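Fiber protein 2 (Fowl adenovirus 1, PDB 2VTW) probably forms the trimeric fibre spikes at the capsid vertices, with this C-terminal head domain attaching the virion to a host receptor. Local coordinates at residues S24-F29 with N120-A125; L44-Y49 with I167-Q172; G129-Y134 with D148-V153. One frame throughout, in Å; residues are numbered along the deposited sequence.

Interaction 1. Residues S24-F29 with N120-A125; sequences SSNNPF and NIPYYA
Tyr123 CG stands anti to its backbone N (chi1 174°), and the phenol ring lies against Ser24. Asn26 CG lies anti to its own carbonyl carbon, beside the backbone N. The amide oxygen of Asn26 meets the backbone of the other segment. Ser24 CA sits over the ring centre, 3.4 Å from the Tyr123 centroid, and makes a CH-pi contact. Ser24 CB adds to this near the phenol end, 3.6 Å from Tyr123 CZ. The opposite face of the ring carries Ala125 N, offset toward the rim.

Residues 24-27 form the turn of a beta hairpin, between strands 4-23 and 28-40. The turn meets the loop that precedes strand 129-140, at the surface of the fibre head. Val22 and Tyr71 also touch the Tyr123 side chain.

The polar link is one hydrogen bond from Tyr123 N to Asn26 OD1, 3.0 Å long, with 148° at the hydrogen. The N-H comes in nearly along the C=O axis. The same oxygen is closely surrounded by carbon: Pro122 CD is 3.1 Å from Asn26 OD1, and Ile121 CG2 lies 3.4 Å from Asn26 OD1. The Asn26 amide plane is turned 81° against the Tyr123 ring. Pro122 CG rests against Asn26 O at 3.7 Å.

Interaction 2. Residues L44-Y49 with I167-Q172; sequences LTTSLY and IAFTFQ
Leu48 and Phe169 make the central fit of this buried contact. The two side chains slide past each other in opposite directions. Leu48 CD2 is the bump: it sits over the centre of the Phe169 ring, 4.1 Å from the centroid, in a CH-pi contact. The same methyl fills the corner between two aromatic rings, because the Phe171 ring turns its edge to Leu48 CD2, with Phe171 CZ 4.1 Å away. Leu48 CG is anti to the backbone N (chi1 180°), and its CD2 branch meets both phenylalanines.

Two residues back along the strand, Thr46 takes up the next hollow. Its methyl CG2 meets the far end of the Phe169 ring, 3.9 Å from CZ. Ile167 CD1 slips in on the other branch of Thr46, 3.8 Å from OG1. That hydroxyl has its polar partner in Gln37 NE2, so it is not left bare against the isoleucine. At the end of the row, Leu44 CD2 and Ile167 CD1 meet tip to tip at 4.0 Å.

No hydrogen bond joins the two segments. Their axes pass 11.1 Å apart and cross at -39°, a spacing that side chains alone must fill. Met151 and Val76 touch Phe169, and the Phe72 ring stacks on Phe171. Strand 43-53 also faces a neighbouring subunit, where Ser47 packs on Pro197 of that chain. Two strands packed face to face through inward-pointing, mostly apolar side chains are typical of a beta-sandwich, the fold of adenovirus fibre heads.

Interaction 3. Residues G129-Y134 with D148-V153; sequences GVLESY and DVRMQV
Glu132 and Val149 face each other as a hydrogen-bonded pair in the beta hairpin of strands 129-140 and 147-157. This is the tight part of the contact. Val149 N donates to Glu132 O at 2.8 Å, and Glu132 N donates back to Val149 O. Tyr134 and Met151 close this side, on the face where Val149 also touches Phe169, and Tyr134 and Met151 touch Val192. Val149 CG2 lies 3.8 Å from Tyr134 CD2. Met151 CE approaches the Tyr134 ring at its edge and also lies 3.7 Å from Glu132 CG.

Toward Gly129 the packing is looser. Val130 CG1 comes no closer to Met151 than 4.2 Å, at SD. Gly129 has backbone angles that call for glycine. Met151 N still donates to Val130 O. A side chain adds a bond here: Arg150 NH1 reaches Gly129 O at 2.9 Å, with the oxygen in the guanidinium plane. The arginine chain bends at chi2 and chi3 (75° and 66°), and the guanidinium ends beside Gly129 and Leu131 of the partner strand. Leu131 CB lies over one face of the guanidinium. A sulfate ion, probably from the crystallisation liquor, sits about 5 Å from the Arg150 side chain.

Residues 129-131 and 133-134 each pair with a strand of a different neighbouring subunit, so the sheet runs on around the trimer. Leu131, Ser133 and Asp148 share the other face and are partly exposed. Leu131 CD1 packs on Asp148 CB. Beside it, Ser133 OG donates to Asp148 OD1 at 2.8 Å, from above the carboxylate plane.

From the N terminus, the turn and strand start at 24-29 opens interaction 1 and strand 44-49 opens interaction 2. The chain closes interaction 1 first, at 120-125, so the two contacts cross. Interaction 3 then opens at 129-134 and closes at 148-153, a short hairpin wholly within the span of interaction 2. Interaction 2 closes last, at 167-172. Interaction 1 ties an outer loop to the turn, interaction 2 joins facing strands in the interior, and interaction 3 forms a hairpin whose strand 129-140 pairs with neighbouring subunits. Strand 147-157 pairs with strand 163-173 and so links interactions 2 and 3. Tyr124 OH probably bonds Gln152 NE2, between interactions 1 and 3.

Interaction 1. Residues S24-F29 with N120-A125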
ATOM      1  N   SER A  24     -24.591  -3.042  -4.196  1.00 32.16           N
ATOM      2  CA  SER A  24     -25.014  -3.420  -2.843  1.00 33.55           C
ATOM      3  C   SER A  24     -26.512  -3.708  -2.709  1.00 34.41           C
ATOM      4  O   SER A  24     -26.961  -4.206  -1.664  1.00 34.34           O
ATOM      5  CB  SER A  24     -24.597  -2.364  -1.813  1.00 33.37           C
ATOM      6  OG  SER A  24     -25.098  -1.086  -2.147  1.00 33.82           O
ATOM      7  N   SER A  25     -27.279  -3.388  -3.756  1.00 35.71           N
ATOM      8  CA  SER A  25     -28.731  -3.692  -3.799  1.00 36.43           C
ATOM      9  C   SER A  25     -29.053  -4.958  -4.603  1.00 36.72           C
ATOM     10  O   SER A  25     -30.216  -5.235  -4.889  1.00 37.45           O
ATOM     11  CB  SER A  25     -29.514  -2.490  -4.336  1.00 36.60           C
ATOM     12  OG  SER A  25     -29.669  -1.537  -3.299  1.00 37.74           O
ATOM     13  N   ASN A  26     -28.005  -5.711  -4.934  1.00 36.99           N
ATOM     14  CA  ASN A  26     -28.077  -7.011  -5.612  1.00 37.16           C
ATOM     15  C   ASN A  26     -28.403  -6.946  -7.097  1.00 37.57           C
ATOM     16  O   ASN A  26     -28.797  -7.944  -7.704  1.00 37.97           O
ATOM     17  CB  ASN A  26     -28.983  -7.982  -4.851  1.00 37.49           C
ATOM     18  CG  ASN A  26     -28.294  -8.550  -3.623  1.00 37.84           C
ATOM     19  OD1 ASN A  26     -27.312  -9.284  -3.745  1.00 38.22           O
ATOM     20  ND2 ASN A  26     -28.786  -8.197  -2.440  1.00 38.87           N
ATOM     21  N   ASN A  27     -28.172  -5.788  -7.702  1.00 37.49           N
ATOM     22  CA  ASN A  27     -28.348  -5.641  -9.145  1.00 37.12           C
ATOM     23  C   ASN A  27     -27.004  -5.813  -9.810  1.00 36.73           C
ATOM     24  O   ASN A  27     -26.067  -5.086  -9.479  1.00 36.31           O
ATOM     25  CB  ASN A  27     -28.964  -4.274  -9.474  1.00 37.26           C
ATOM     26  CG  ASN A  27     -30.290  -4.063  -8.761  1.00 38.23           C
ATOM     27  OD1 ASN A  27     -31.243  -4.824  -8.955  1.00 40.81           O
ATOM     28  ND2 ASN A  27     -30.348  -3.053  -7.902  1.00 39.14           N
ATOM     29  N   PRO A  28     -26.872  -6.815 -10.698  1.00 36.39           N
ATOM     30  CA  PRO A  28     -25.647  -6.917 -11.476  1.00 36.11           C
ATOM     31  C   PRO A  28     -25.547  -5.852 -12.541  1.00 35.81           C
ATOM     32  O   PRO A  28     -26.546  -5.218 -12.884  1.00 36.48           O
ATOM     33  CB  PRO A  28     -25.747  -8.299 -12.148  1.00 36.35           C
ATOM     34  CG  PRO A  28     -26.816  -9.004 -11.451  1.00 36.76           C
ATOM     35  CD  PRO A  28     -27.767  -7.950 -10.970  1.00 36.91           C
ATOM     36  N   PHE A  29     -24.345  -5.685 -13.068  1.00 34.72           N
ATOM     37  CA  PHE A  29     -24.106  -4.761 -14.150  1.00 34.29           C
ATOM     38  C   PHE A  29     -22.778  -5.127 -14.752  1.00 33.24           C
ATOM     39  O   PHE A  29     -22.070  -5.978 -14.230  1.00 33.20           O
ATOM     40  CB  PHE A  29     -24.130  -3.290 -13.663  1.00 33.82           C
ATOM     41  CG  PHE A  29     -23.030  -2.941 -12.669  1.00 33.97           C
ATOM     42  CD1 PHE A  29     -21.828  -2.386 -13.112  1.00 33.04           C
ATOM     43  CD2 PHE A  29     -23.203  -3.168 -11.296  1.00 33.48           C
ATOM     44  CE1 PHE A  29     -20.805  -2.057 -12.214  1.00 33.14           C
ATOM     45  CE2 PHE A  29     -22.181  -2.844 -10.392  1.00 33.03           C
ATOM     46  CZ  PHE A  29     -20.986  -2.272 -10.861  1.00 32.54           C
ATOM     47  N   ASN A 120     -27.824 -17.799  -4.208  1.00 41.97           N
ATOM     48  CA  ASN A 120     -28.115 -16.761  -5.223  1.00 41.86           C
ATOM     49  C   ASN A 120     -28.504 -15.359  -4.658  1.00 41.40           C
ATOM     50  O   ASN A 120     -29.530 -14.763  -5.044  1.00 42.01           O
ATOM     51  CB  ASN A 120     -29.158 -17.289  -6.234  1.00 42.97           C
ATOM     52  CG  ASN A 120     -28.576 -18.377  -7.180  1.00 45.36           C
ATOM     53  OD1 ASN A 120     -28.689 -19.591  -6.914  1.00 48.14           O
ATOM     54  ND2 ASN A 120     -27.950 -17.937  -8.283  1.00 46.03           N
ATOM     55  N   ILE A 121     -27.689 -14.879  -3.715  1.00 39.80           N
ATOM     56  CA  ILE A 121     -27.579 -13.463  -3.363  1.00 38.62           C
ATOM     57  C   ILE A 121     -26.259 -13.088  -4.039  1.00 37.27           C
ATOM     58  O   ILE A 121     -25.201 -13.547  -3.621  1.00 37.91           O
ATOM     59  CB  ILE A 121     -27.512 -13.263  -1.826  1.00 39.04           C
ATOM     60  CG1 ILE A 121     -28.669 -14.004  -1.128  1.00 39.64           C
ATOM     61  CG2 ILE A 121     -27.529 -11.773  -1.433  1.00 39.79           C
ATOM     62  CD1 ILE A 121     -28.519 -14.102   0.401  1.00 39.56           C
ATOM     63  N   PRO A 122     -26.310 -12.336  -5.153  1.00 35.26           N
ATOM     64  CA  PRO A 122     -25.073 -12.158  -5.909  1.00 33.81           C
ATOM     65  C   PRO A 122     -24.109 -11.081  -5.364  1.00 31.92           C
ATOM     66  O   PRO A 122     -22.977 -11.023  -5.823  1.00 30.77           O
ATOM     67  CB  PRO A 122     -25.575 -11.765  -7.301  1.00 33.96           C
ATOM     68  CG  PRO A 122     -26.830 -11.052  -7.038  1.00 34.64           C
ATOM     69  CD  PRO A 122     -27.439 -11.638  -5.791  1.00 35.41           C
ATOM     70  N   TYR A 123     -24.561 -10.244  -4.424  1.00 30.00           N
ATOM     71  CA  TYR A 123     -23.685  -9.249  -3.793  1.00 29.51           C
ATOM     72  C   TYR A 123     -23.055  -9.730  -2.471  1.00 28.25           C
ATOM     73  O   TYR A 123     -23.752 -10.112  -1.512  1.00 27.77           O
ATOM     74  CB  TYR A 123     -24.422  -7.931  -3.540  1.00 29.40           C
ATOM     75  CG  TYR A 123     -23.624  -6.903  -2.769  1.00 29.02           C
ATOM     76  CD1 TYR A 123     -22.597  -6.190  -3.378  1.00 29.61           C
ATOM     77  CD2 TYR A 123     -23.913  -6.632  -1.434  1.00 29.05           C
ATOM     78  CE1 TYR A 123     -21.869  -5.208  -2.671  1.00 29.52           C
ATOM     79  CE2 TYR A 123     -23.186  -5.664  -0.710  1.00 30.03           C
ATOM     80  CZ  TYR A 123     -22.166  -4.966  -1.343  1.00 28.77           C
ATOM     81  OH  TYR A 123     -21.469  -4.027  -0.632  1.00 28.56           O
ATOM     82  N   TYR A 124     -21.725  -9.680  -2.439  1.00 26.70           N
ATOM     83  CA  TYR A 124     -20.976  -9.875  -1.209  1.00 25.85           C
ATOM     84  C   TYR A 124     -20.223  -8.569  -0.851  1.00 24.64           C
ATOM     85  O   TYR A 124     -19.496  -8.032  -1.688  1.00 25.01           O
ATOM     86  CB  TYR A 124     -19.989 -11.021  -1.402  1.00 25.27           C
ATOM     87  CG  TYR A 124     -19.174 -11.327  -0.161  1.00 25.93           C
ATOM     88  CD1 TYR A 124     -19.698 -12.113   0.859  1.00 25.93           C
ATOM     89  CD2 TYR A 124     -17.881 -10.836  -0.008  1.00 24.84           C
ATOM     90  CE1 TYR A 124     -18.972 -12.394   1.991  1.00 24.84           C
ATOM     91  CE2 TYR A 124     -17.145 -11.122   1.137  1.00 23.49           C
ATOM     92  CZ  TYR A 124     -17.704 -11.894   2.124  1.00 23.65           C
ATOM     93  OH  TYR A 124     -17.006 -12.199   3.255  1.00 22.55           O
ATOM     94  N   ALA A 125     -20.411  -8.090   0.383  1.00 24.09           N
ATOM     95  CA  ALA A 125     -19.702  -6.910   0.928  1.00 23.54           C
ATOM     96  C   ALA A 125     -18.355  -7.313   1.529  1.00 23.03           C
ATOM     97  O   ALA A 125     -18.311  -7.912   2.603  1.00 22.46           O
ATOM     98  CB  ALA A 125     -20.548  -6.232   2.006  1.00 22.83           C
TER

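Interaction 2. Residues L44-Y49 with I167-Q172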
ATOM      1  N   LEU A  44       1.527 -12.165  -3.355  1.00 17.60           N
ATOM      2  CA  LEU A  44       0.701 -11.766  -4.469  1.00 17.88           C
ATOM      3  C   LEU A  44       0.427 -10.264  -4.462  1.00 17.71           C
ATOM      4  O   LEU A  44      -0.159  -9.742  -3.518  1.00 17.50           O
ATOM      5  CB  LEU A  44      -0.639 -12.513  -4.388  1.00 17.07           C
ATOM      6  CG  LEU A  44      -1.583 -12.406  -5.590  1.00 18.35           C
ATOM      7  CD1 LEU A  44      -0.944 -13.079  -6.884  1.00 18.88           C
ATOM      8  CD2 LEU A  44      -2.918 -13.015  -5.218  1.00 18.36           C
ATOM      9  N   THR A  45       0.817  -9.593  -5.542  1.00 18.04           N
ATOM     10  CA  THR A  45       0.493  -8.172  -5.767  1.00 18.01           C
ATOM     11  C   THR A  45      -0.449  -8.106  -6.965  1.00 17.93           C
ATOM     12  O   THR A  45      -0.123  -8.630  -8.021  1.00 17.21           O
ATOM     13  CB  THR A  45       1.744  -7.330  -6.082  1.00 17.92           C
ATOM     14  OG1 THR A  45       2.630  -7.340  -4.967  1.00 18.92           O
ATOM     15  CG2 THR A  45       1.358  -5.890  -6.392  1.00 17.71           C
ATOM     16  N   THR A  46      -1.604  -7.487  -6.752  1.00 17.18           N
ATOM     17  CA  THR A  46      -2.673  -7.356  -7.701  1.00 17.76           C
ATOM     18  C   THR A  46      -2.920  -5.872  -8.011  1.00 17.56           C
ATOM     19  O   THR A  46      -3.251  -5.097  -7.113  1.00 18.17           O
ATOM     20  CB  THR A  46      -3.970  -7.972  -7.109  1.00 18.31           C
ATOM     21  OG1 THR A  46      -3.800  -9.393  -6.959  1.00 18.13           O
ATOM     22  CG2 THR A  46      -5.213  -7.671  -7.981  1.00 17.56           C
ATOM     23  N   SER A  47      -2.770  -5.486  -9.272  1.00 17.91           N
ATOM     24  CA  SER A  47      -3.146  -4.146  -9.754  1.00 18.19           C
ATOM     25  C   SER A  47      -4.404  -4.246 -10.601  1.00 18.63           C
ATOM     26  O   SER A  47      -4.454  -5.015 -11.570  1.00 17.92           O
ATOM     27  CB  SER A  47      -2.016  -3.515 -10.560  1.00 18.50           C
ATOM     28  OG  SER A  47      -2.447  -2.304 -11.168  1.00 18.28           O
ATOM     29  N   LEU A  48      -5.418  -3.475 -10.219  1.00 18.59           N
ATOM     30  CA  LEU A  48      -6.740  -3.522 -10.829  1.00 18.81           C
ATOM     31  C   LEU A  48      -7.290  -2.127 -11.234  1.00 19.20           C
ATOM     32  O   LEU A  48      -7.451  -1.263 -10.382  1.00 19.28           O
ATOM     33  CB  LEU A  48      -7.727  -4.177  -9.853  1.00 19.25           C
ATOM     34  CG  LEU A  48      -9.172  -4.312 -10.324  1.00 17.98           C
ATOM     35  CD1 LEU A  48      -9.212  -5.328 -11.486  1.00 18.11           C
ATOM     36  CD2 LEU A  48     -10.122  -4.711  -9.200  1.00 19.63           C
ATOM     37  N   TYR A  49      -7.582  -1.917 -12.515  1.00 18.92           N
ATOM     38  CA  TYR A  49      -8.404  -0.780 -12.945  1.00 19.72           C
ATOM     39  C   TYR A  49      -9.839  -1.245 -13.248  1.00 20.31           C
ATOM     40  O   TYR A  49     -10.041  -2.346 -13.782  1.00 19.51           O
ATOM     41  CB  TYR A  49      -7.863  -0.140 -14.200  1.00 19.45           C
ATOM     42  CG  TYR A  49      -6.487   0.485 -14.144  1.00 18.22           C
ATOM     43  CD1 TYR A  49      -6.315   1.844 -13.809  1.00 18.44           C
ATOM     44  CD2 TYR A  49      -5.373  -0.245 -14.487  1.00 17.96           C
ATOM     45  CE1 TYR A  49      -5.056   2.420 -13.807  1.00 17.42           C
ATOM     46  CE2 TYR A  49      -4.141   0.310 -14.474  1.00 17.97           C
ATOM     47  CZ  TYR A  49      -3.975   1.638 -14.134  1.00 18.58           C
ATOM     48  OH  TYR A  49      -2.685   2.143 -14.150  1.00 18.08           O
ATOM     49  N   ILE A 167     -10.196 -12.969  -4.074  1.00 17.41           N
ATOM     50  CA  ILE A 167     -10.131 -11.608  -3.515  1.00 17.05           C
ATOM     51  C   ILE A 167     -11.386 -10.784  -3.867  1.00 16.85           C
ATOM     52  O   ILE A 167     -11.645 -10.543  -5.024  1.00 17.07           O
ATOM     53  CB  ILE A 167      -8.853 -10.816  -4.004  1.00 17.93           C
ATOM     54  CG1 ILE A 167      -7.606 -11.706  -3.995  1.00 15.83           C
ATOM     55  CG2 ILE A 167      -8.676  -9.516  -3.129  1.00 16.43           C
ATOM     56  CD1 ILE A 167      -6.428 -11.201  -4.804  1.00 16.46           C
ATOM     57  N   ALA A 168     -12.138 -10.355  -2.859  1.00 16.67           N
ATOM     58  CA  ALA A 168     -13.257  -9.438  -3.036  1.00 17.79           C
ATOM     59  C   ALA A 168     -12.762  -7.987  -2.887  1.00 18.35           C
ATOM     60  O   ALA A 168     -12.076  -7.659  -1.906  1.00 19.17           O
ATOM     61  CB  ALA A 168     -14.360  -9.721  -2.029  1.00 17.50           C
ATOM     62  N   PHE A 169     -13.078  -7.159  -3.883  1.00 18.64           N
ATOM     63  CA  PHE A 169     -12.827  -5.712  -3.866  1.00 18.84           C
ATOM     64  C   PHE A 169     -14.173  -5.034  -3.818  1.00 18.91           C
ATOM     65  O   PHE A 169     -14.931  -5.147  -4.771  1.00 19.48           O
ATOM     66  CB  PHE A 169     -12.138  -5.250  -5.139  1.00 19.15           C
ATOM     67  CG  PHE A 169     -10.710  -5.685  -5.280  1.00 19.98           C
ATOM     68  CD1 PHE A 169      -9.682  -4.782  -5.136  1.00 20.37           C
ATOM     69  CD2 PHE A 169     -10.398  -6.986  -5.629  1.00 19.22           C
ATOM     70  CE1 PHE A 169      -8.370  -5.162  -5.293  1.00 20.72           C
ATOM     71  CE2 PHE A 169      -9.060  -7.386  -5.785  1.00 21.09           C
ATOM     72  CZ  PHE A 169      -8.051  -6.490  -5.612  1.00 20.74           C
ATOM     73  N   THR A 170     -14.501  -4.358  -2.722  1.00 19.15           N
ATOM     74  CA  THR A 170     -15.752  -3.601  -2.662  1.00 19.26           C
ATOM     75  C   THR A 170     -15.450  -2.107  -2.737  1.00 20.10           C
ATOM     76  O   THR A 170     -14.751  -1.548  -1.873  1.00 20.34           O
ATOM     77  CB  THR A 170     -16.646  -3.965  -1.471  1.00 19.83           C
ATOM     78  OG1 THR A 170     -16.986  -5.365  -1.509  1.00 20.25           O
ATOM     79  CG2 THR A 170     -17.942  -3.160  -1.497  1.00 18.95           C
ATOM     80  N   PHE A 171     -15.978  -1.492  -3.792  1.00 19.45           N
ATOM     81  CA  PHE A 171     -15.800  -0.073  -4.089  1.00 19.68           C
ATOM     82  C   PHE A 171     -16.895   0.695  -3.401  1.00 20.41           C
ATOM     83  O   PHE A 171     -18.067   0.463  -3.662  1.00 21.29           O
ATOM     84  CB  PHE A 171     -15.833   0.148  -5.595  1.00 18.16           C
ATOM     85  CG  PHE A 171     -14.695  -0.521  -6.316  1.00 17.07           C
ATOM     86  CD1 PHE A 171     -13.626   0.215  -6.777  1.00 15.03           C
ATOM     87  CD2 PHE A 171     -14.688  -1.896  -6.529  1.00 17.83           C
ATOM     88  CE1 PHE A 171     -12.555  -0.391  -7.427  1.00 18.13           C
ATOM     89  CE2 PHE A 171     -13.618  -2.523  -7.183  1.00 15.10           C
ATOM     90  CZ  PHE A 171     -12.562  -1.781  -7.639  1.00 18.22           C
ATOM     91  N   GLN A 172     -16.512   1.604  -2.512  1.00 20.17           N
ATOM     92  CA  GLN A 172     -17.451   2.310  -1.676  1.00 20.86           C
ATOM     93  C   GLN A 172     -17.476   3.795  -2.070  1.00 22.02           C
ATOM     94  O   GLN A 172     -16.608   4.581  -1.641  1.00 21.20           O
ATOM     95  CB  GLN A 172     -17.067   2.119  -0.218  1.00 20.64           C
ATOM     96  CG  GLN A 172     -16.752   0.638   0.113  1.00 19.93           C
ATOM     97  CD  GLN A 172     -16.495   0.373   1.571  1.00 21.01           C
ATOM     98  OE1 GLN A 172     -16.639  -0.764   2.037  1.00 20.97           O
ATOM     99  NE2 GLN A 172     -16.132   1.416   2.322  1.00 18.84           N
TER

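Interaction 3. Residues G129-Y134 with D148-V153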
ATOM      1  N   GLY A 129     -10.117  -6.317   6.238  1.00 19.27           N
ATOM      2  CA  GLY A 129      -8.894  -6.117   5.510  1.00 17.79           C
ATOM      3  C   GLY A 129      -8.651  -4.618   5.369  1.00 16.82           C
ATOM      4  O   GLY A 129      -9.283  -3.802   6.057  1.00 15.21           O
ATOM      5  N   VAL A 130      -7.713  -4.260   4.508  1.00 15.69           N
ATOM      6  CA  VAL A 130      -7.300  -2.883   4.363  1.00 15.58           C
ATOM      7  C   VAL A 130      -8.378  -2.109   3.589  1.00 15.63           C
ATOM      8  O   VAL A 130      -9.011  -2.664   2.692  1.00 14.68           O
ATOM      9  CB  VAL A 130      -5.935  -2.768   3.630  1.00 15.30           C
ATOM     10  CG1 VAL A 130      -6.076  -3.040   2.149  1.00 13.42           C
ATOM     11  CG2 VAL A 130      -5.308  -1.390   3.866  1.00 14.49           C
ATOM     12  N   LEU A 131      -8.540  -0.834   3.938  1.00 14.93           N
ATOM     13  CA  LEU A 131      -9.380   0.110   3.196  1.00 15.42           C
ATOM     14  C   LEU A 131      -8.487   1.185   2.600  1.00 16.09           C
ATOM     15  O   LEU A 131      -7.809   1.898   3.353  1.00 16.04           O
ATOM     16  CB  LEU A 131     -10.403   0.764   4.135  1.00 15.27           C
ATOM     17  CG  LEU A 131     -11.393   1.712   3.462  1.00 15.43           C
ATOM     18  CD1 LEU A 131     -12.420   0.926   2.619  1.00 14.19           C
ATOM     19  CD2 LEU A 131     -12.049   2.630   4.485  1.00 16.26           C
ATOM     20  N   GLU A 132      -8.446   1.278   1.274  1.00 15.19           N
ATOM     21  CA  GLU A 132      -7.639   2.270   0.582  1.00 15.79           C
ATOM     22  C   GLU A 132      -8.525   3.345  -0.053  1.00 15.64           C
ATOM     23  O   GLU A 132      -9.598   3.044  -0.547  1.00 14.86           O
ATOM     24  CB  GLU A 132      -6.834   1.591  -0.516  1.00 16.86           C
ATOM     25  CG  GLU A 132      -5.743   0.625  -0.022  1.00 21.01           C
ATOM     26  CD  GLU A 132      -4.473   1.296   0.494  1.00 27.19           C
ATOM     27  OE1 GLU A 132      -4.443   2.527   0.825  1.00 28.03           O
ATOM     28  OE2 GLU A 132      -3.473   0.549   0.564  1.00 33.50           O
ATOM     29  N   SER A 133      -8.062   4.590  -0.069  1.00 16.37           N
ATOM     30  CA  SER A 133      -8.865   5.712  -0.570  1.00 16.33           C
ATOM     31  C   SER A 133      -8.420   6.146  -1.947  1.00 15.94           C
ATOM     32  O   SER A 133      -7.252   6.363  -2.169  1.00 16.02           O
ATOM     33  CB  SER A 133      -8.816   6.889   0.415  1.00 17.40           C
ATOM     34  OG  SER A 133      -9.246   6.471   1.726  1.00 18.87           O
ATOM     35  N   TYR A 134      -9.365   6.240  -2.887  1.00 16.74           N
ATOM     36  CA  TYR A 134      -9.058   6.682  -4.256  1.00 17.17           C
ATOM     37  C   TYR A 134      -9.980   7.804  -4.687  1.00 16.96           C
ATOM     38  O   TYR A 134     -11.104   7.942  -4.208  1.00 15.70           O
ATOM     39  CB  TYR A 134      -9.201   5.532  -5.294  1.00 17.76           C
ATOM     40  CG  TYR A 134      -8.294   4.404  -5.014  1.00 17.04           C
ATOM     41  CD1 TYR A 134      -7.109   4.227  -5.718  1.00 18.23           C
ATOM     42  CD2 TYR A 134      -8.612   3.507  -4.010  1.00 18.83           C
ATOM     43  CE1 TYR A 134      -6.258   3.170  -5.403  1.00 16.94           C
ATOM     44  CE2 TYR A 134      -7.785   2.473  -3.696  1.00 18.53           C
ATOM     45  CZ  TYR A 134      -6.609   2.317  -4.383  1.00 17.74           C
ATOM     46  OH  TYR A 134      -5.835   1.251  -4.014  1.00 20.92           O
ATOM     47  N   ASP A 148     -13.544   4.593  -1.631  1.00 19.34           N
ATOM     48  CA  ASP A 148     -12.660   3.745  -0.855  1.00 19.00           C
ATOM     49  C   ASP A 148     -12.883   2.320  -1.330  1.00 19.11           C
ATOM     50  O   ASP A 148     -14.017   1.955  -1.682  1.00 18.30           O
ATOM     51  CB  ASP A 148     -13.012   3.824   0.611  1.00 19.72           C
ATOM     52  CG  ASP A 148     -12.707   5.188   1.214  1.00 21.14           C
ATOM     53  OD1 ASP A 148     -11.751   5.844   0.747  1.00 20.94           O
ATOM     54  OD2 ASP A 148     -13.415   5.552   2.168  1.00 22.78           O
ATOM     55  N   VAL A 149     -11.812   1.527  -1.351  1.00 18.13           N
ATOM     56  CA  VAL A 149     -11.910   0.112  -1.683  1.00 17.70           C
ATOM     57  C   VAL A 149     -11.469  -0.766  -0.502  1.00 17.26           C
ATOM     58  O   VAL A 149     -10.321  -0.659  -0.034  1.00 15.70           O
ATOM     59  CB  VAL A 149     -11.055  -0.215  -2.923  1.00 17.87           C
ATOM     60  CG1 VAL A 149     -11.366  -1.632  -3.416  1.00 16.40           C
ATOM     61  CG2 VAL A 149     -11.297   0.826  -4.047  1.00 16.11           C
ATOM     62  N   ARG A 150     -12.388  -1.599  -0.012  1.00 17.60           N
ATOM     63  CA  ARG A 150     -12.071  -2.668   0.945  1.00 18.05           C
ATOM     64  C   ARG A 150     -11.616  -3.925   0.207  1.00 18.52           C
ATOM     65  O   ARG A 150     -12.257  -4.359  -0.736  1.00 18.87           O
ATOM     66  CB  ARG A 150     -13.272  -2.980   1.816  1.00 17.98           C
ATOM     67  CG  ARG A 150     -12.989  -3.984   2.957  1.00 17.21           C
ATOM     68  CD  ARG A 150     -12.222  -3.353   4.061  1.00 17.51           C
ATOM     69  NE  ARG A 150     -12.988  -2.316   4.735  1.00 17.82           N
ATOM     70  CZ  ARG A 150     -12.563  -1.611   5.776  1.00 16.90           C
ATOM     71  NH1 ARG A 150     -11.354  -1.792   6.266  1.00 16.84           N
ATOM     72  NH2 ARG A 150     -13.368  -0.712   6.333  1.00 19.83           N
ATOM     73  N   MET A 151     -10.496  -4.510   0.634  1.00 19.21           N
ATOM     74  CA  MET A 151      -9.942  -5.675  -0.038  1.00 19.85           C
ATOM     75  C   MET A 151      -9.809  -6.852   0.956  1.00 19.18           C
ATOM     76  O   MET A 151      -9.188  -6.717   2.022  1.00 18.18           O
ATOM     77  CB  MET A 151      -8.623  -5.320  -0.687  1.00 20.13           C
ATOM     78  CG  MET A 151      -8.700  -4.092  -1.619  1.00 22.58           C
ATOM     79  SD  MET A 151      -7.079  -3.377  -1.883  1.00 25.24           S
ATOM     80  CE  MET A 151      -7.517  -1.707  -2.311  1.00 25.82           C
ATOM     81  N   GLN A 152     -10.429  -7.988   0.599  1.00 18.50           N
ATOM     82  CA  GLN A 152     -10.596  -9.100   1.510  1.00 17.94           C
ATOM     83  C   GLN A 152     -10.490 -10.431   0.760  1.00 18.21           C
ATOM     84  O   GLN A 152     -11.345 -10.764  -0.077  1.00 17.88           O
ATOM     85  CB  GLN A 152     -11.939  -9.001   2.221  1.00 17.85           C
ATOM     86  CG  GLN A 152     -12.217 -10.095   3.278  1.00 17.14           C
ATOM     87  CD  GLN A 152     -13.694 -10.179   3.593  1.00 18.19           C
ATOM     88  OE1 GLN A 152     -14.248  -9.320   4.279  1.00 21.13           O
ATOM     89  NE2 GLN A 152     -14.355 -11.201   3.061  1.00 19.05           N
ATOM     90  N   VAL A 153      -9.428 -11.182   1.041  1.00 17.60           N
ATOM     91  CA  VAL A 153      -9.366 -12.574   0.573  1.00 17.30           C
ATOM     92  C   VAL A 153     -10.466 -13.362   1.313  1.00 17.85           C
ATOM     93  O   VAL A 153     -10.575 -13.308   2.540  1.00 17.80           O
ATOM     94  CB  VAL A 153      -8.009 -13.183   0.812  1.00 16.49           C
ATOM     95  CG1 VAL A 153      -8.035 -14.698   0.561  1.00 14.03           C
ATOM     96  CG2 VAL A 153      -6.987 -12.502  -0.072  1.00 13.36           C
TER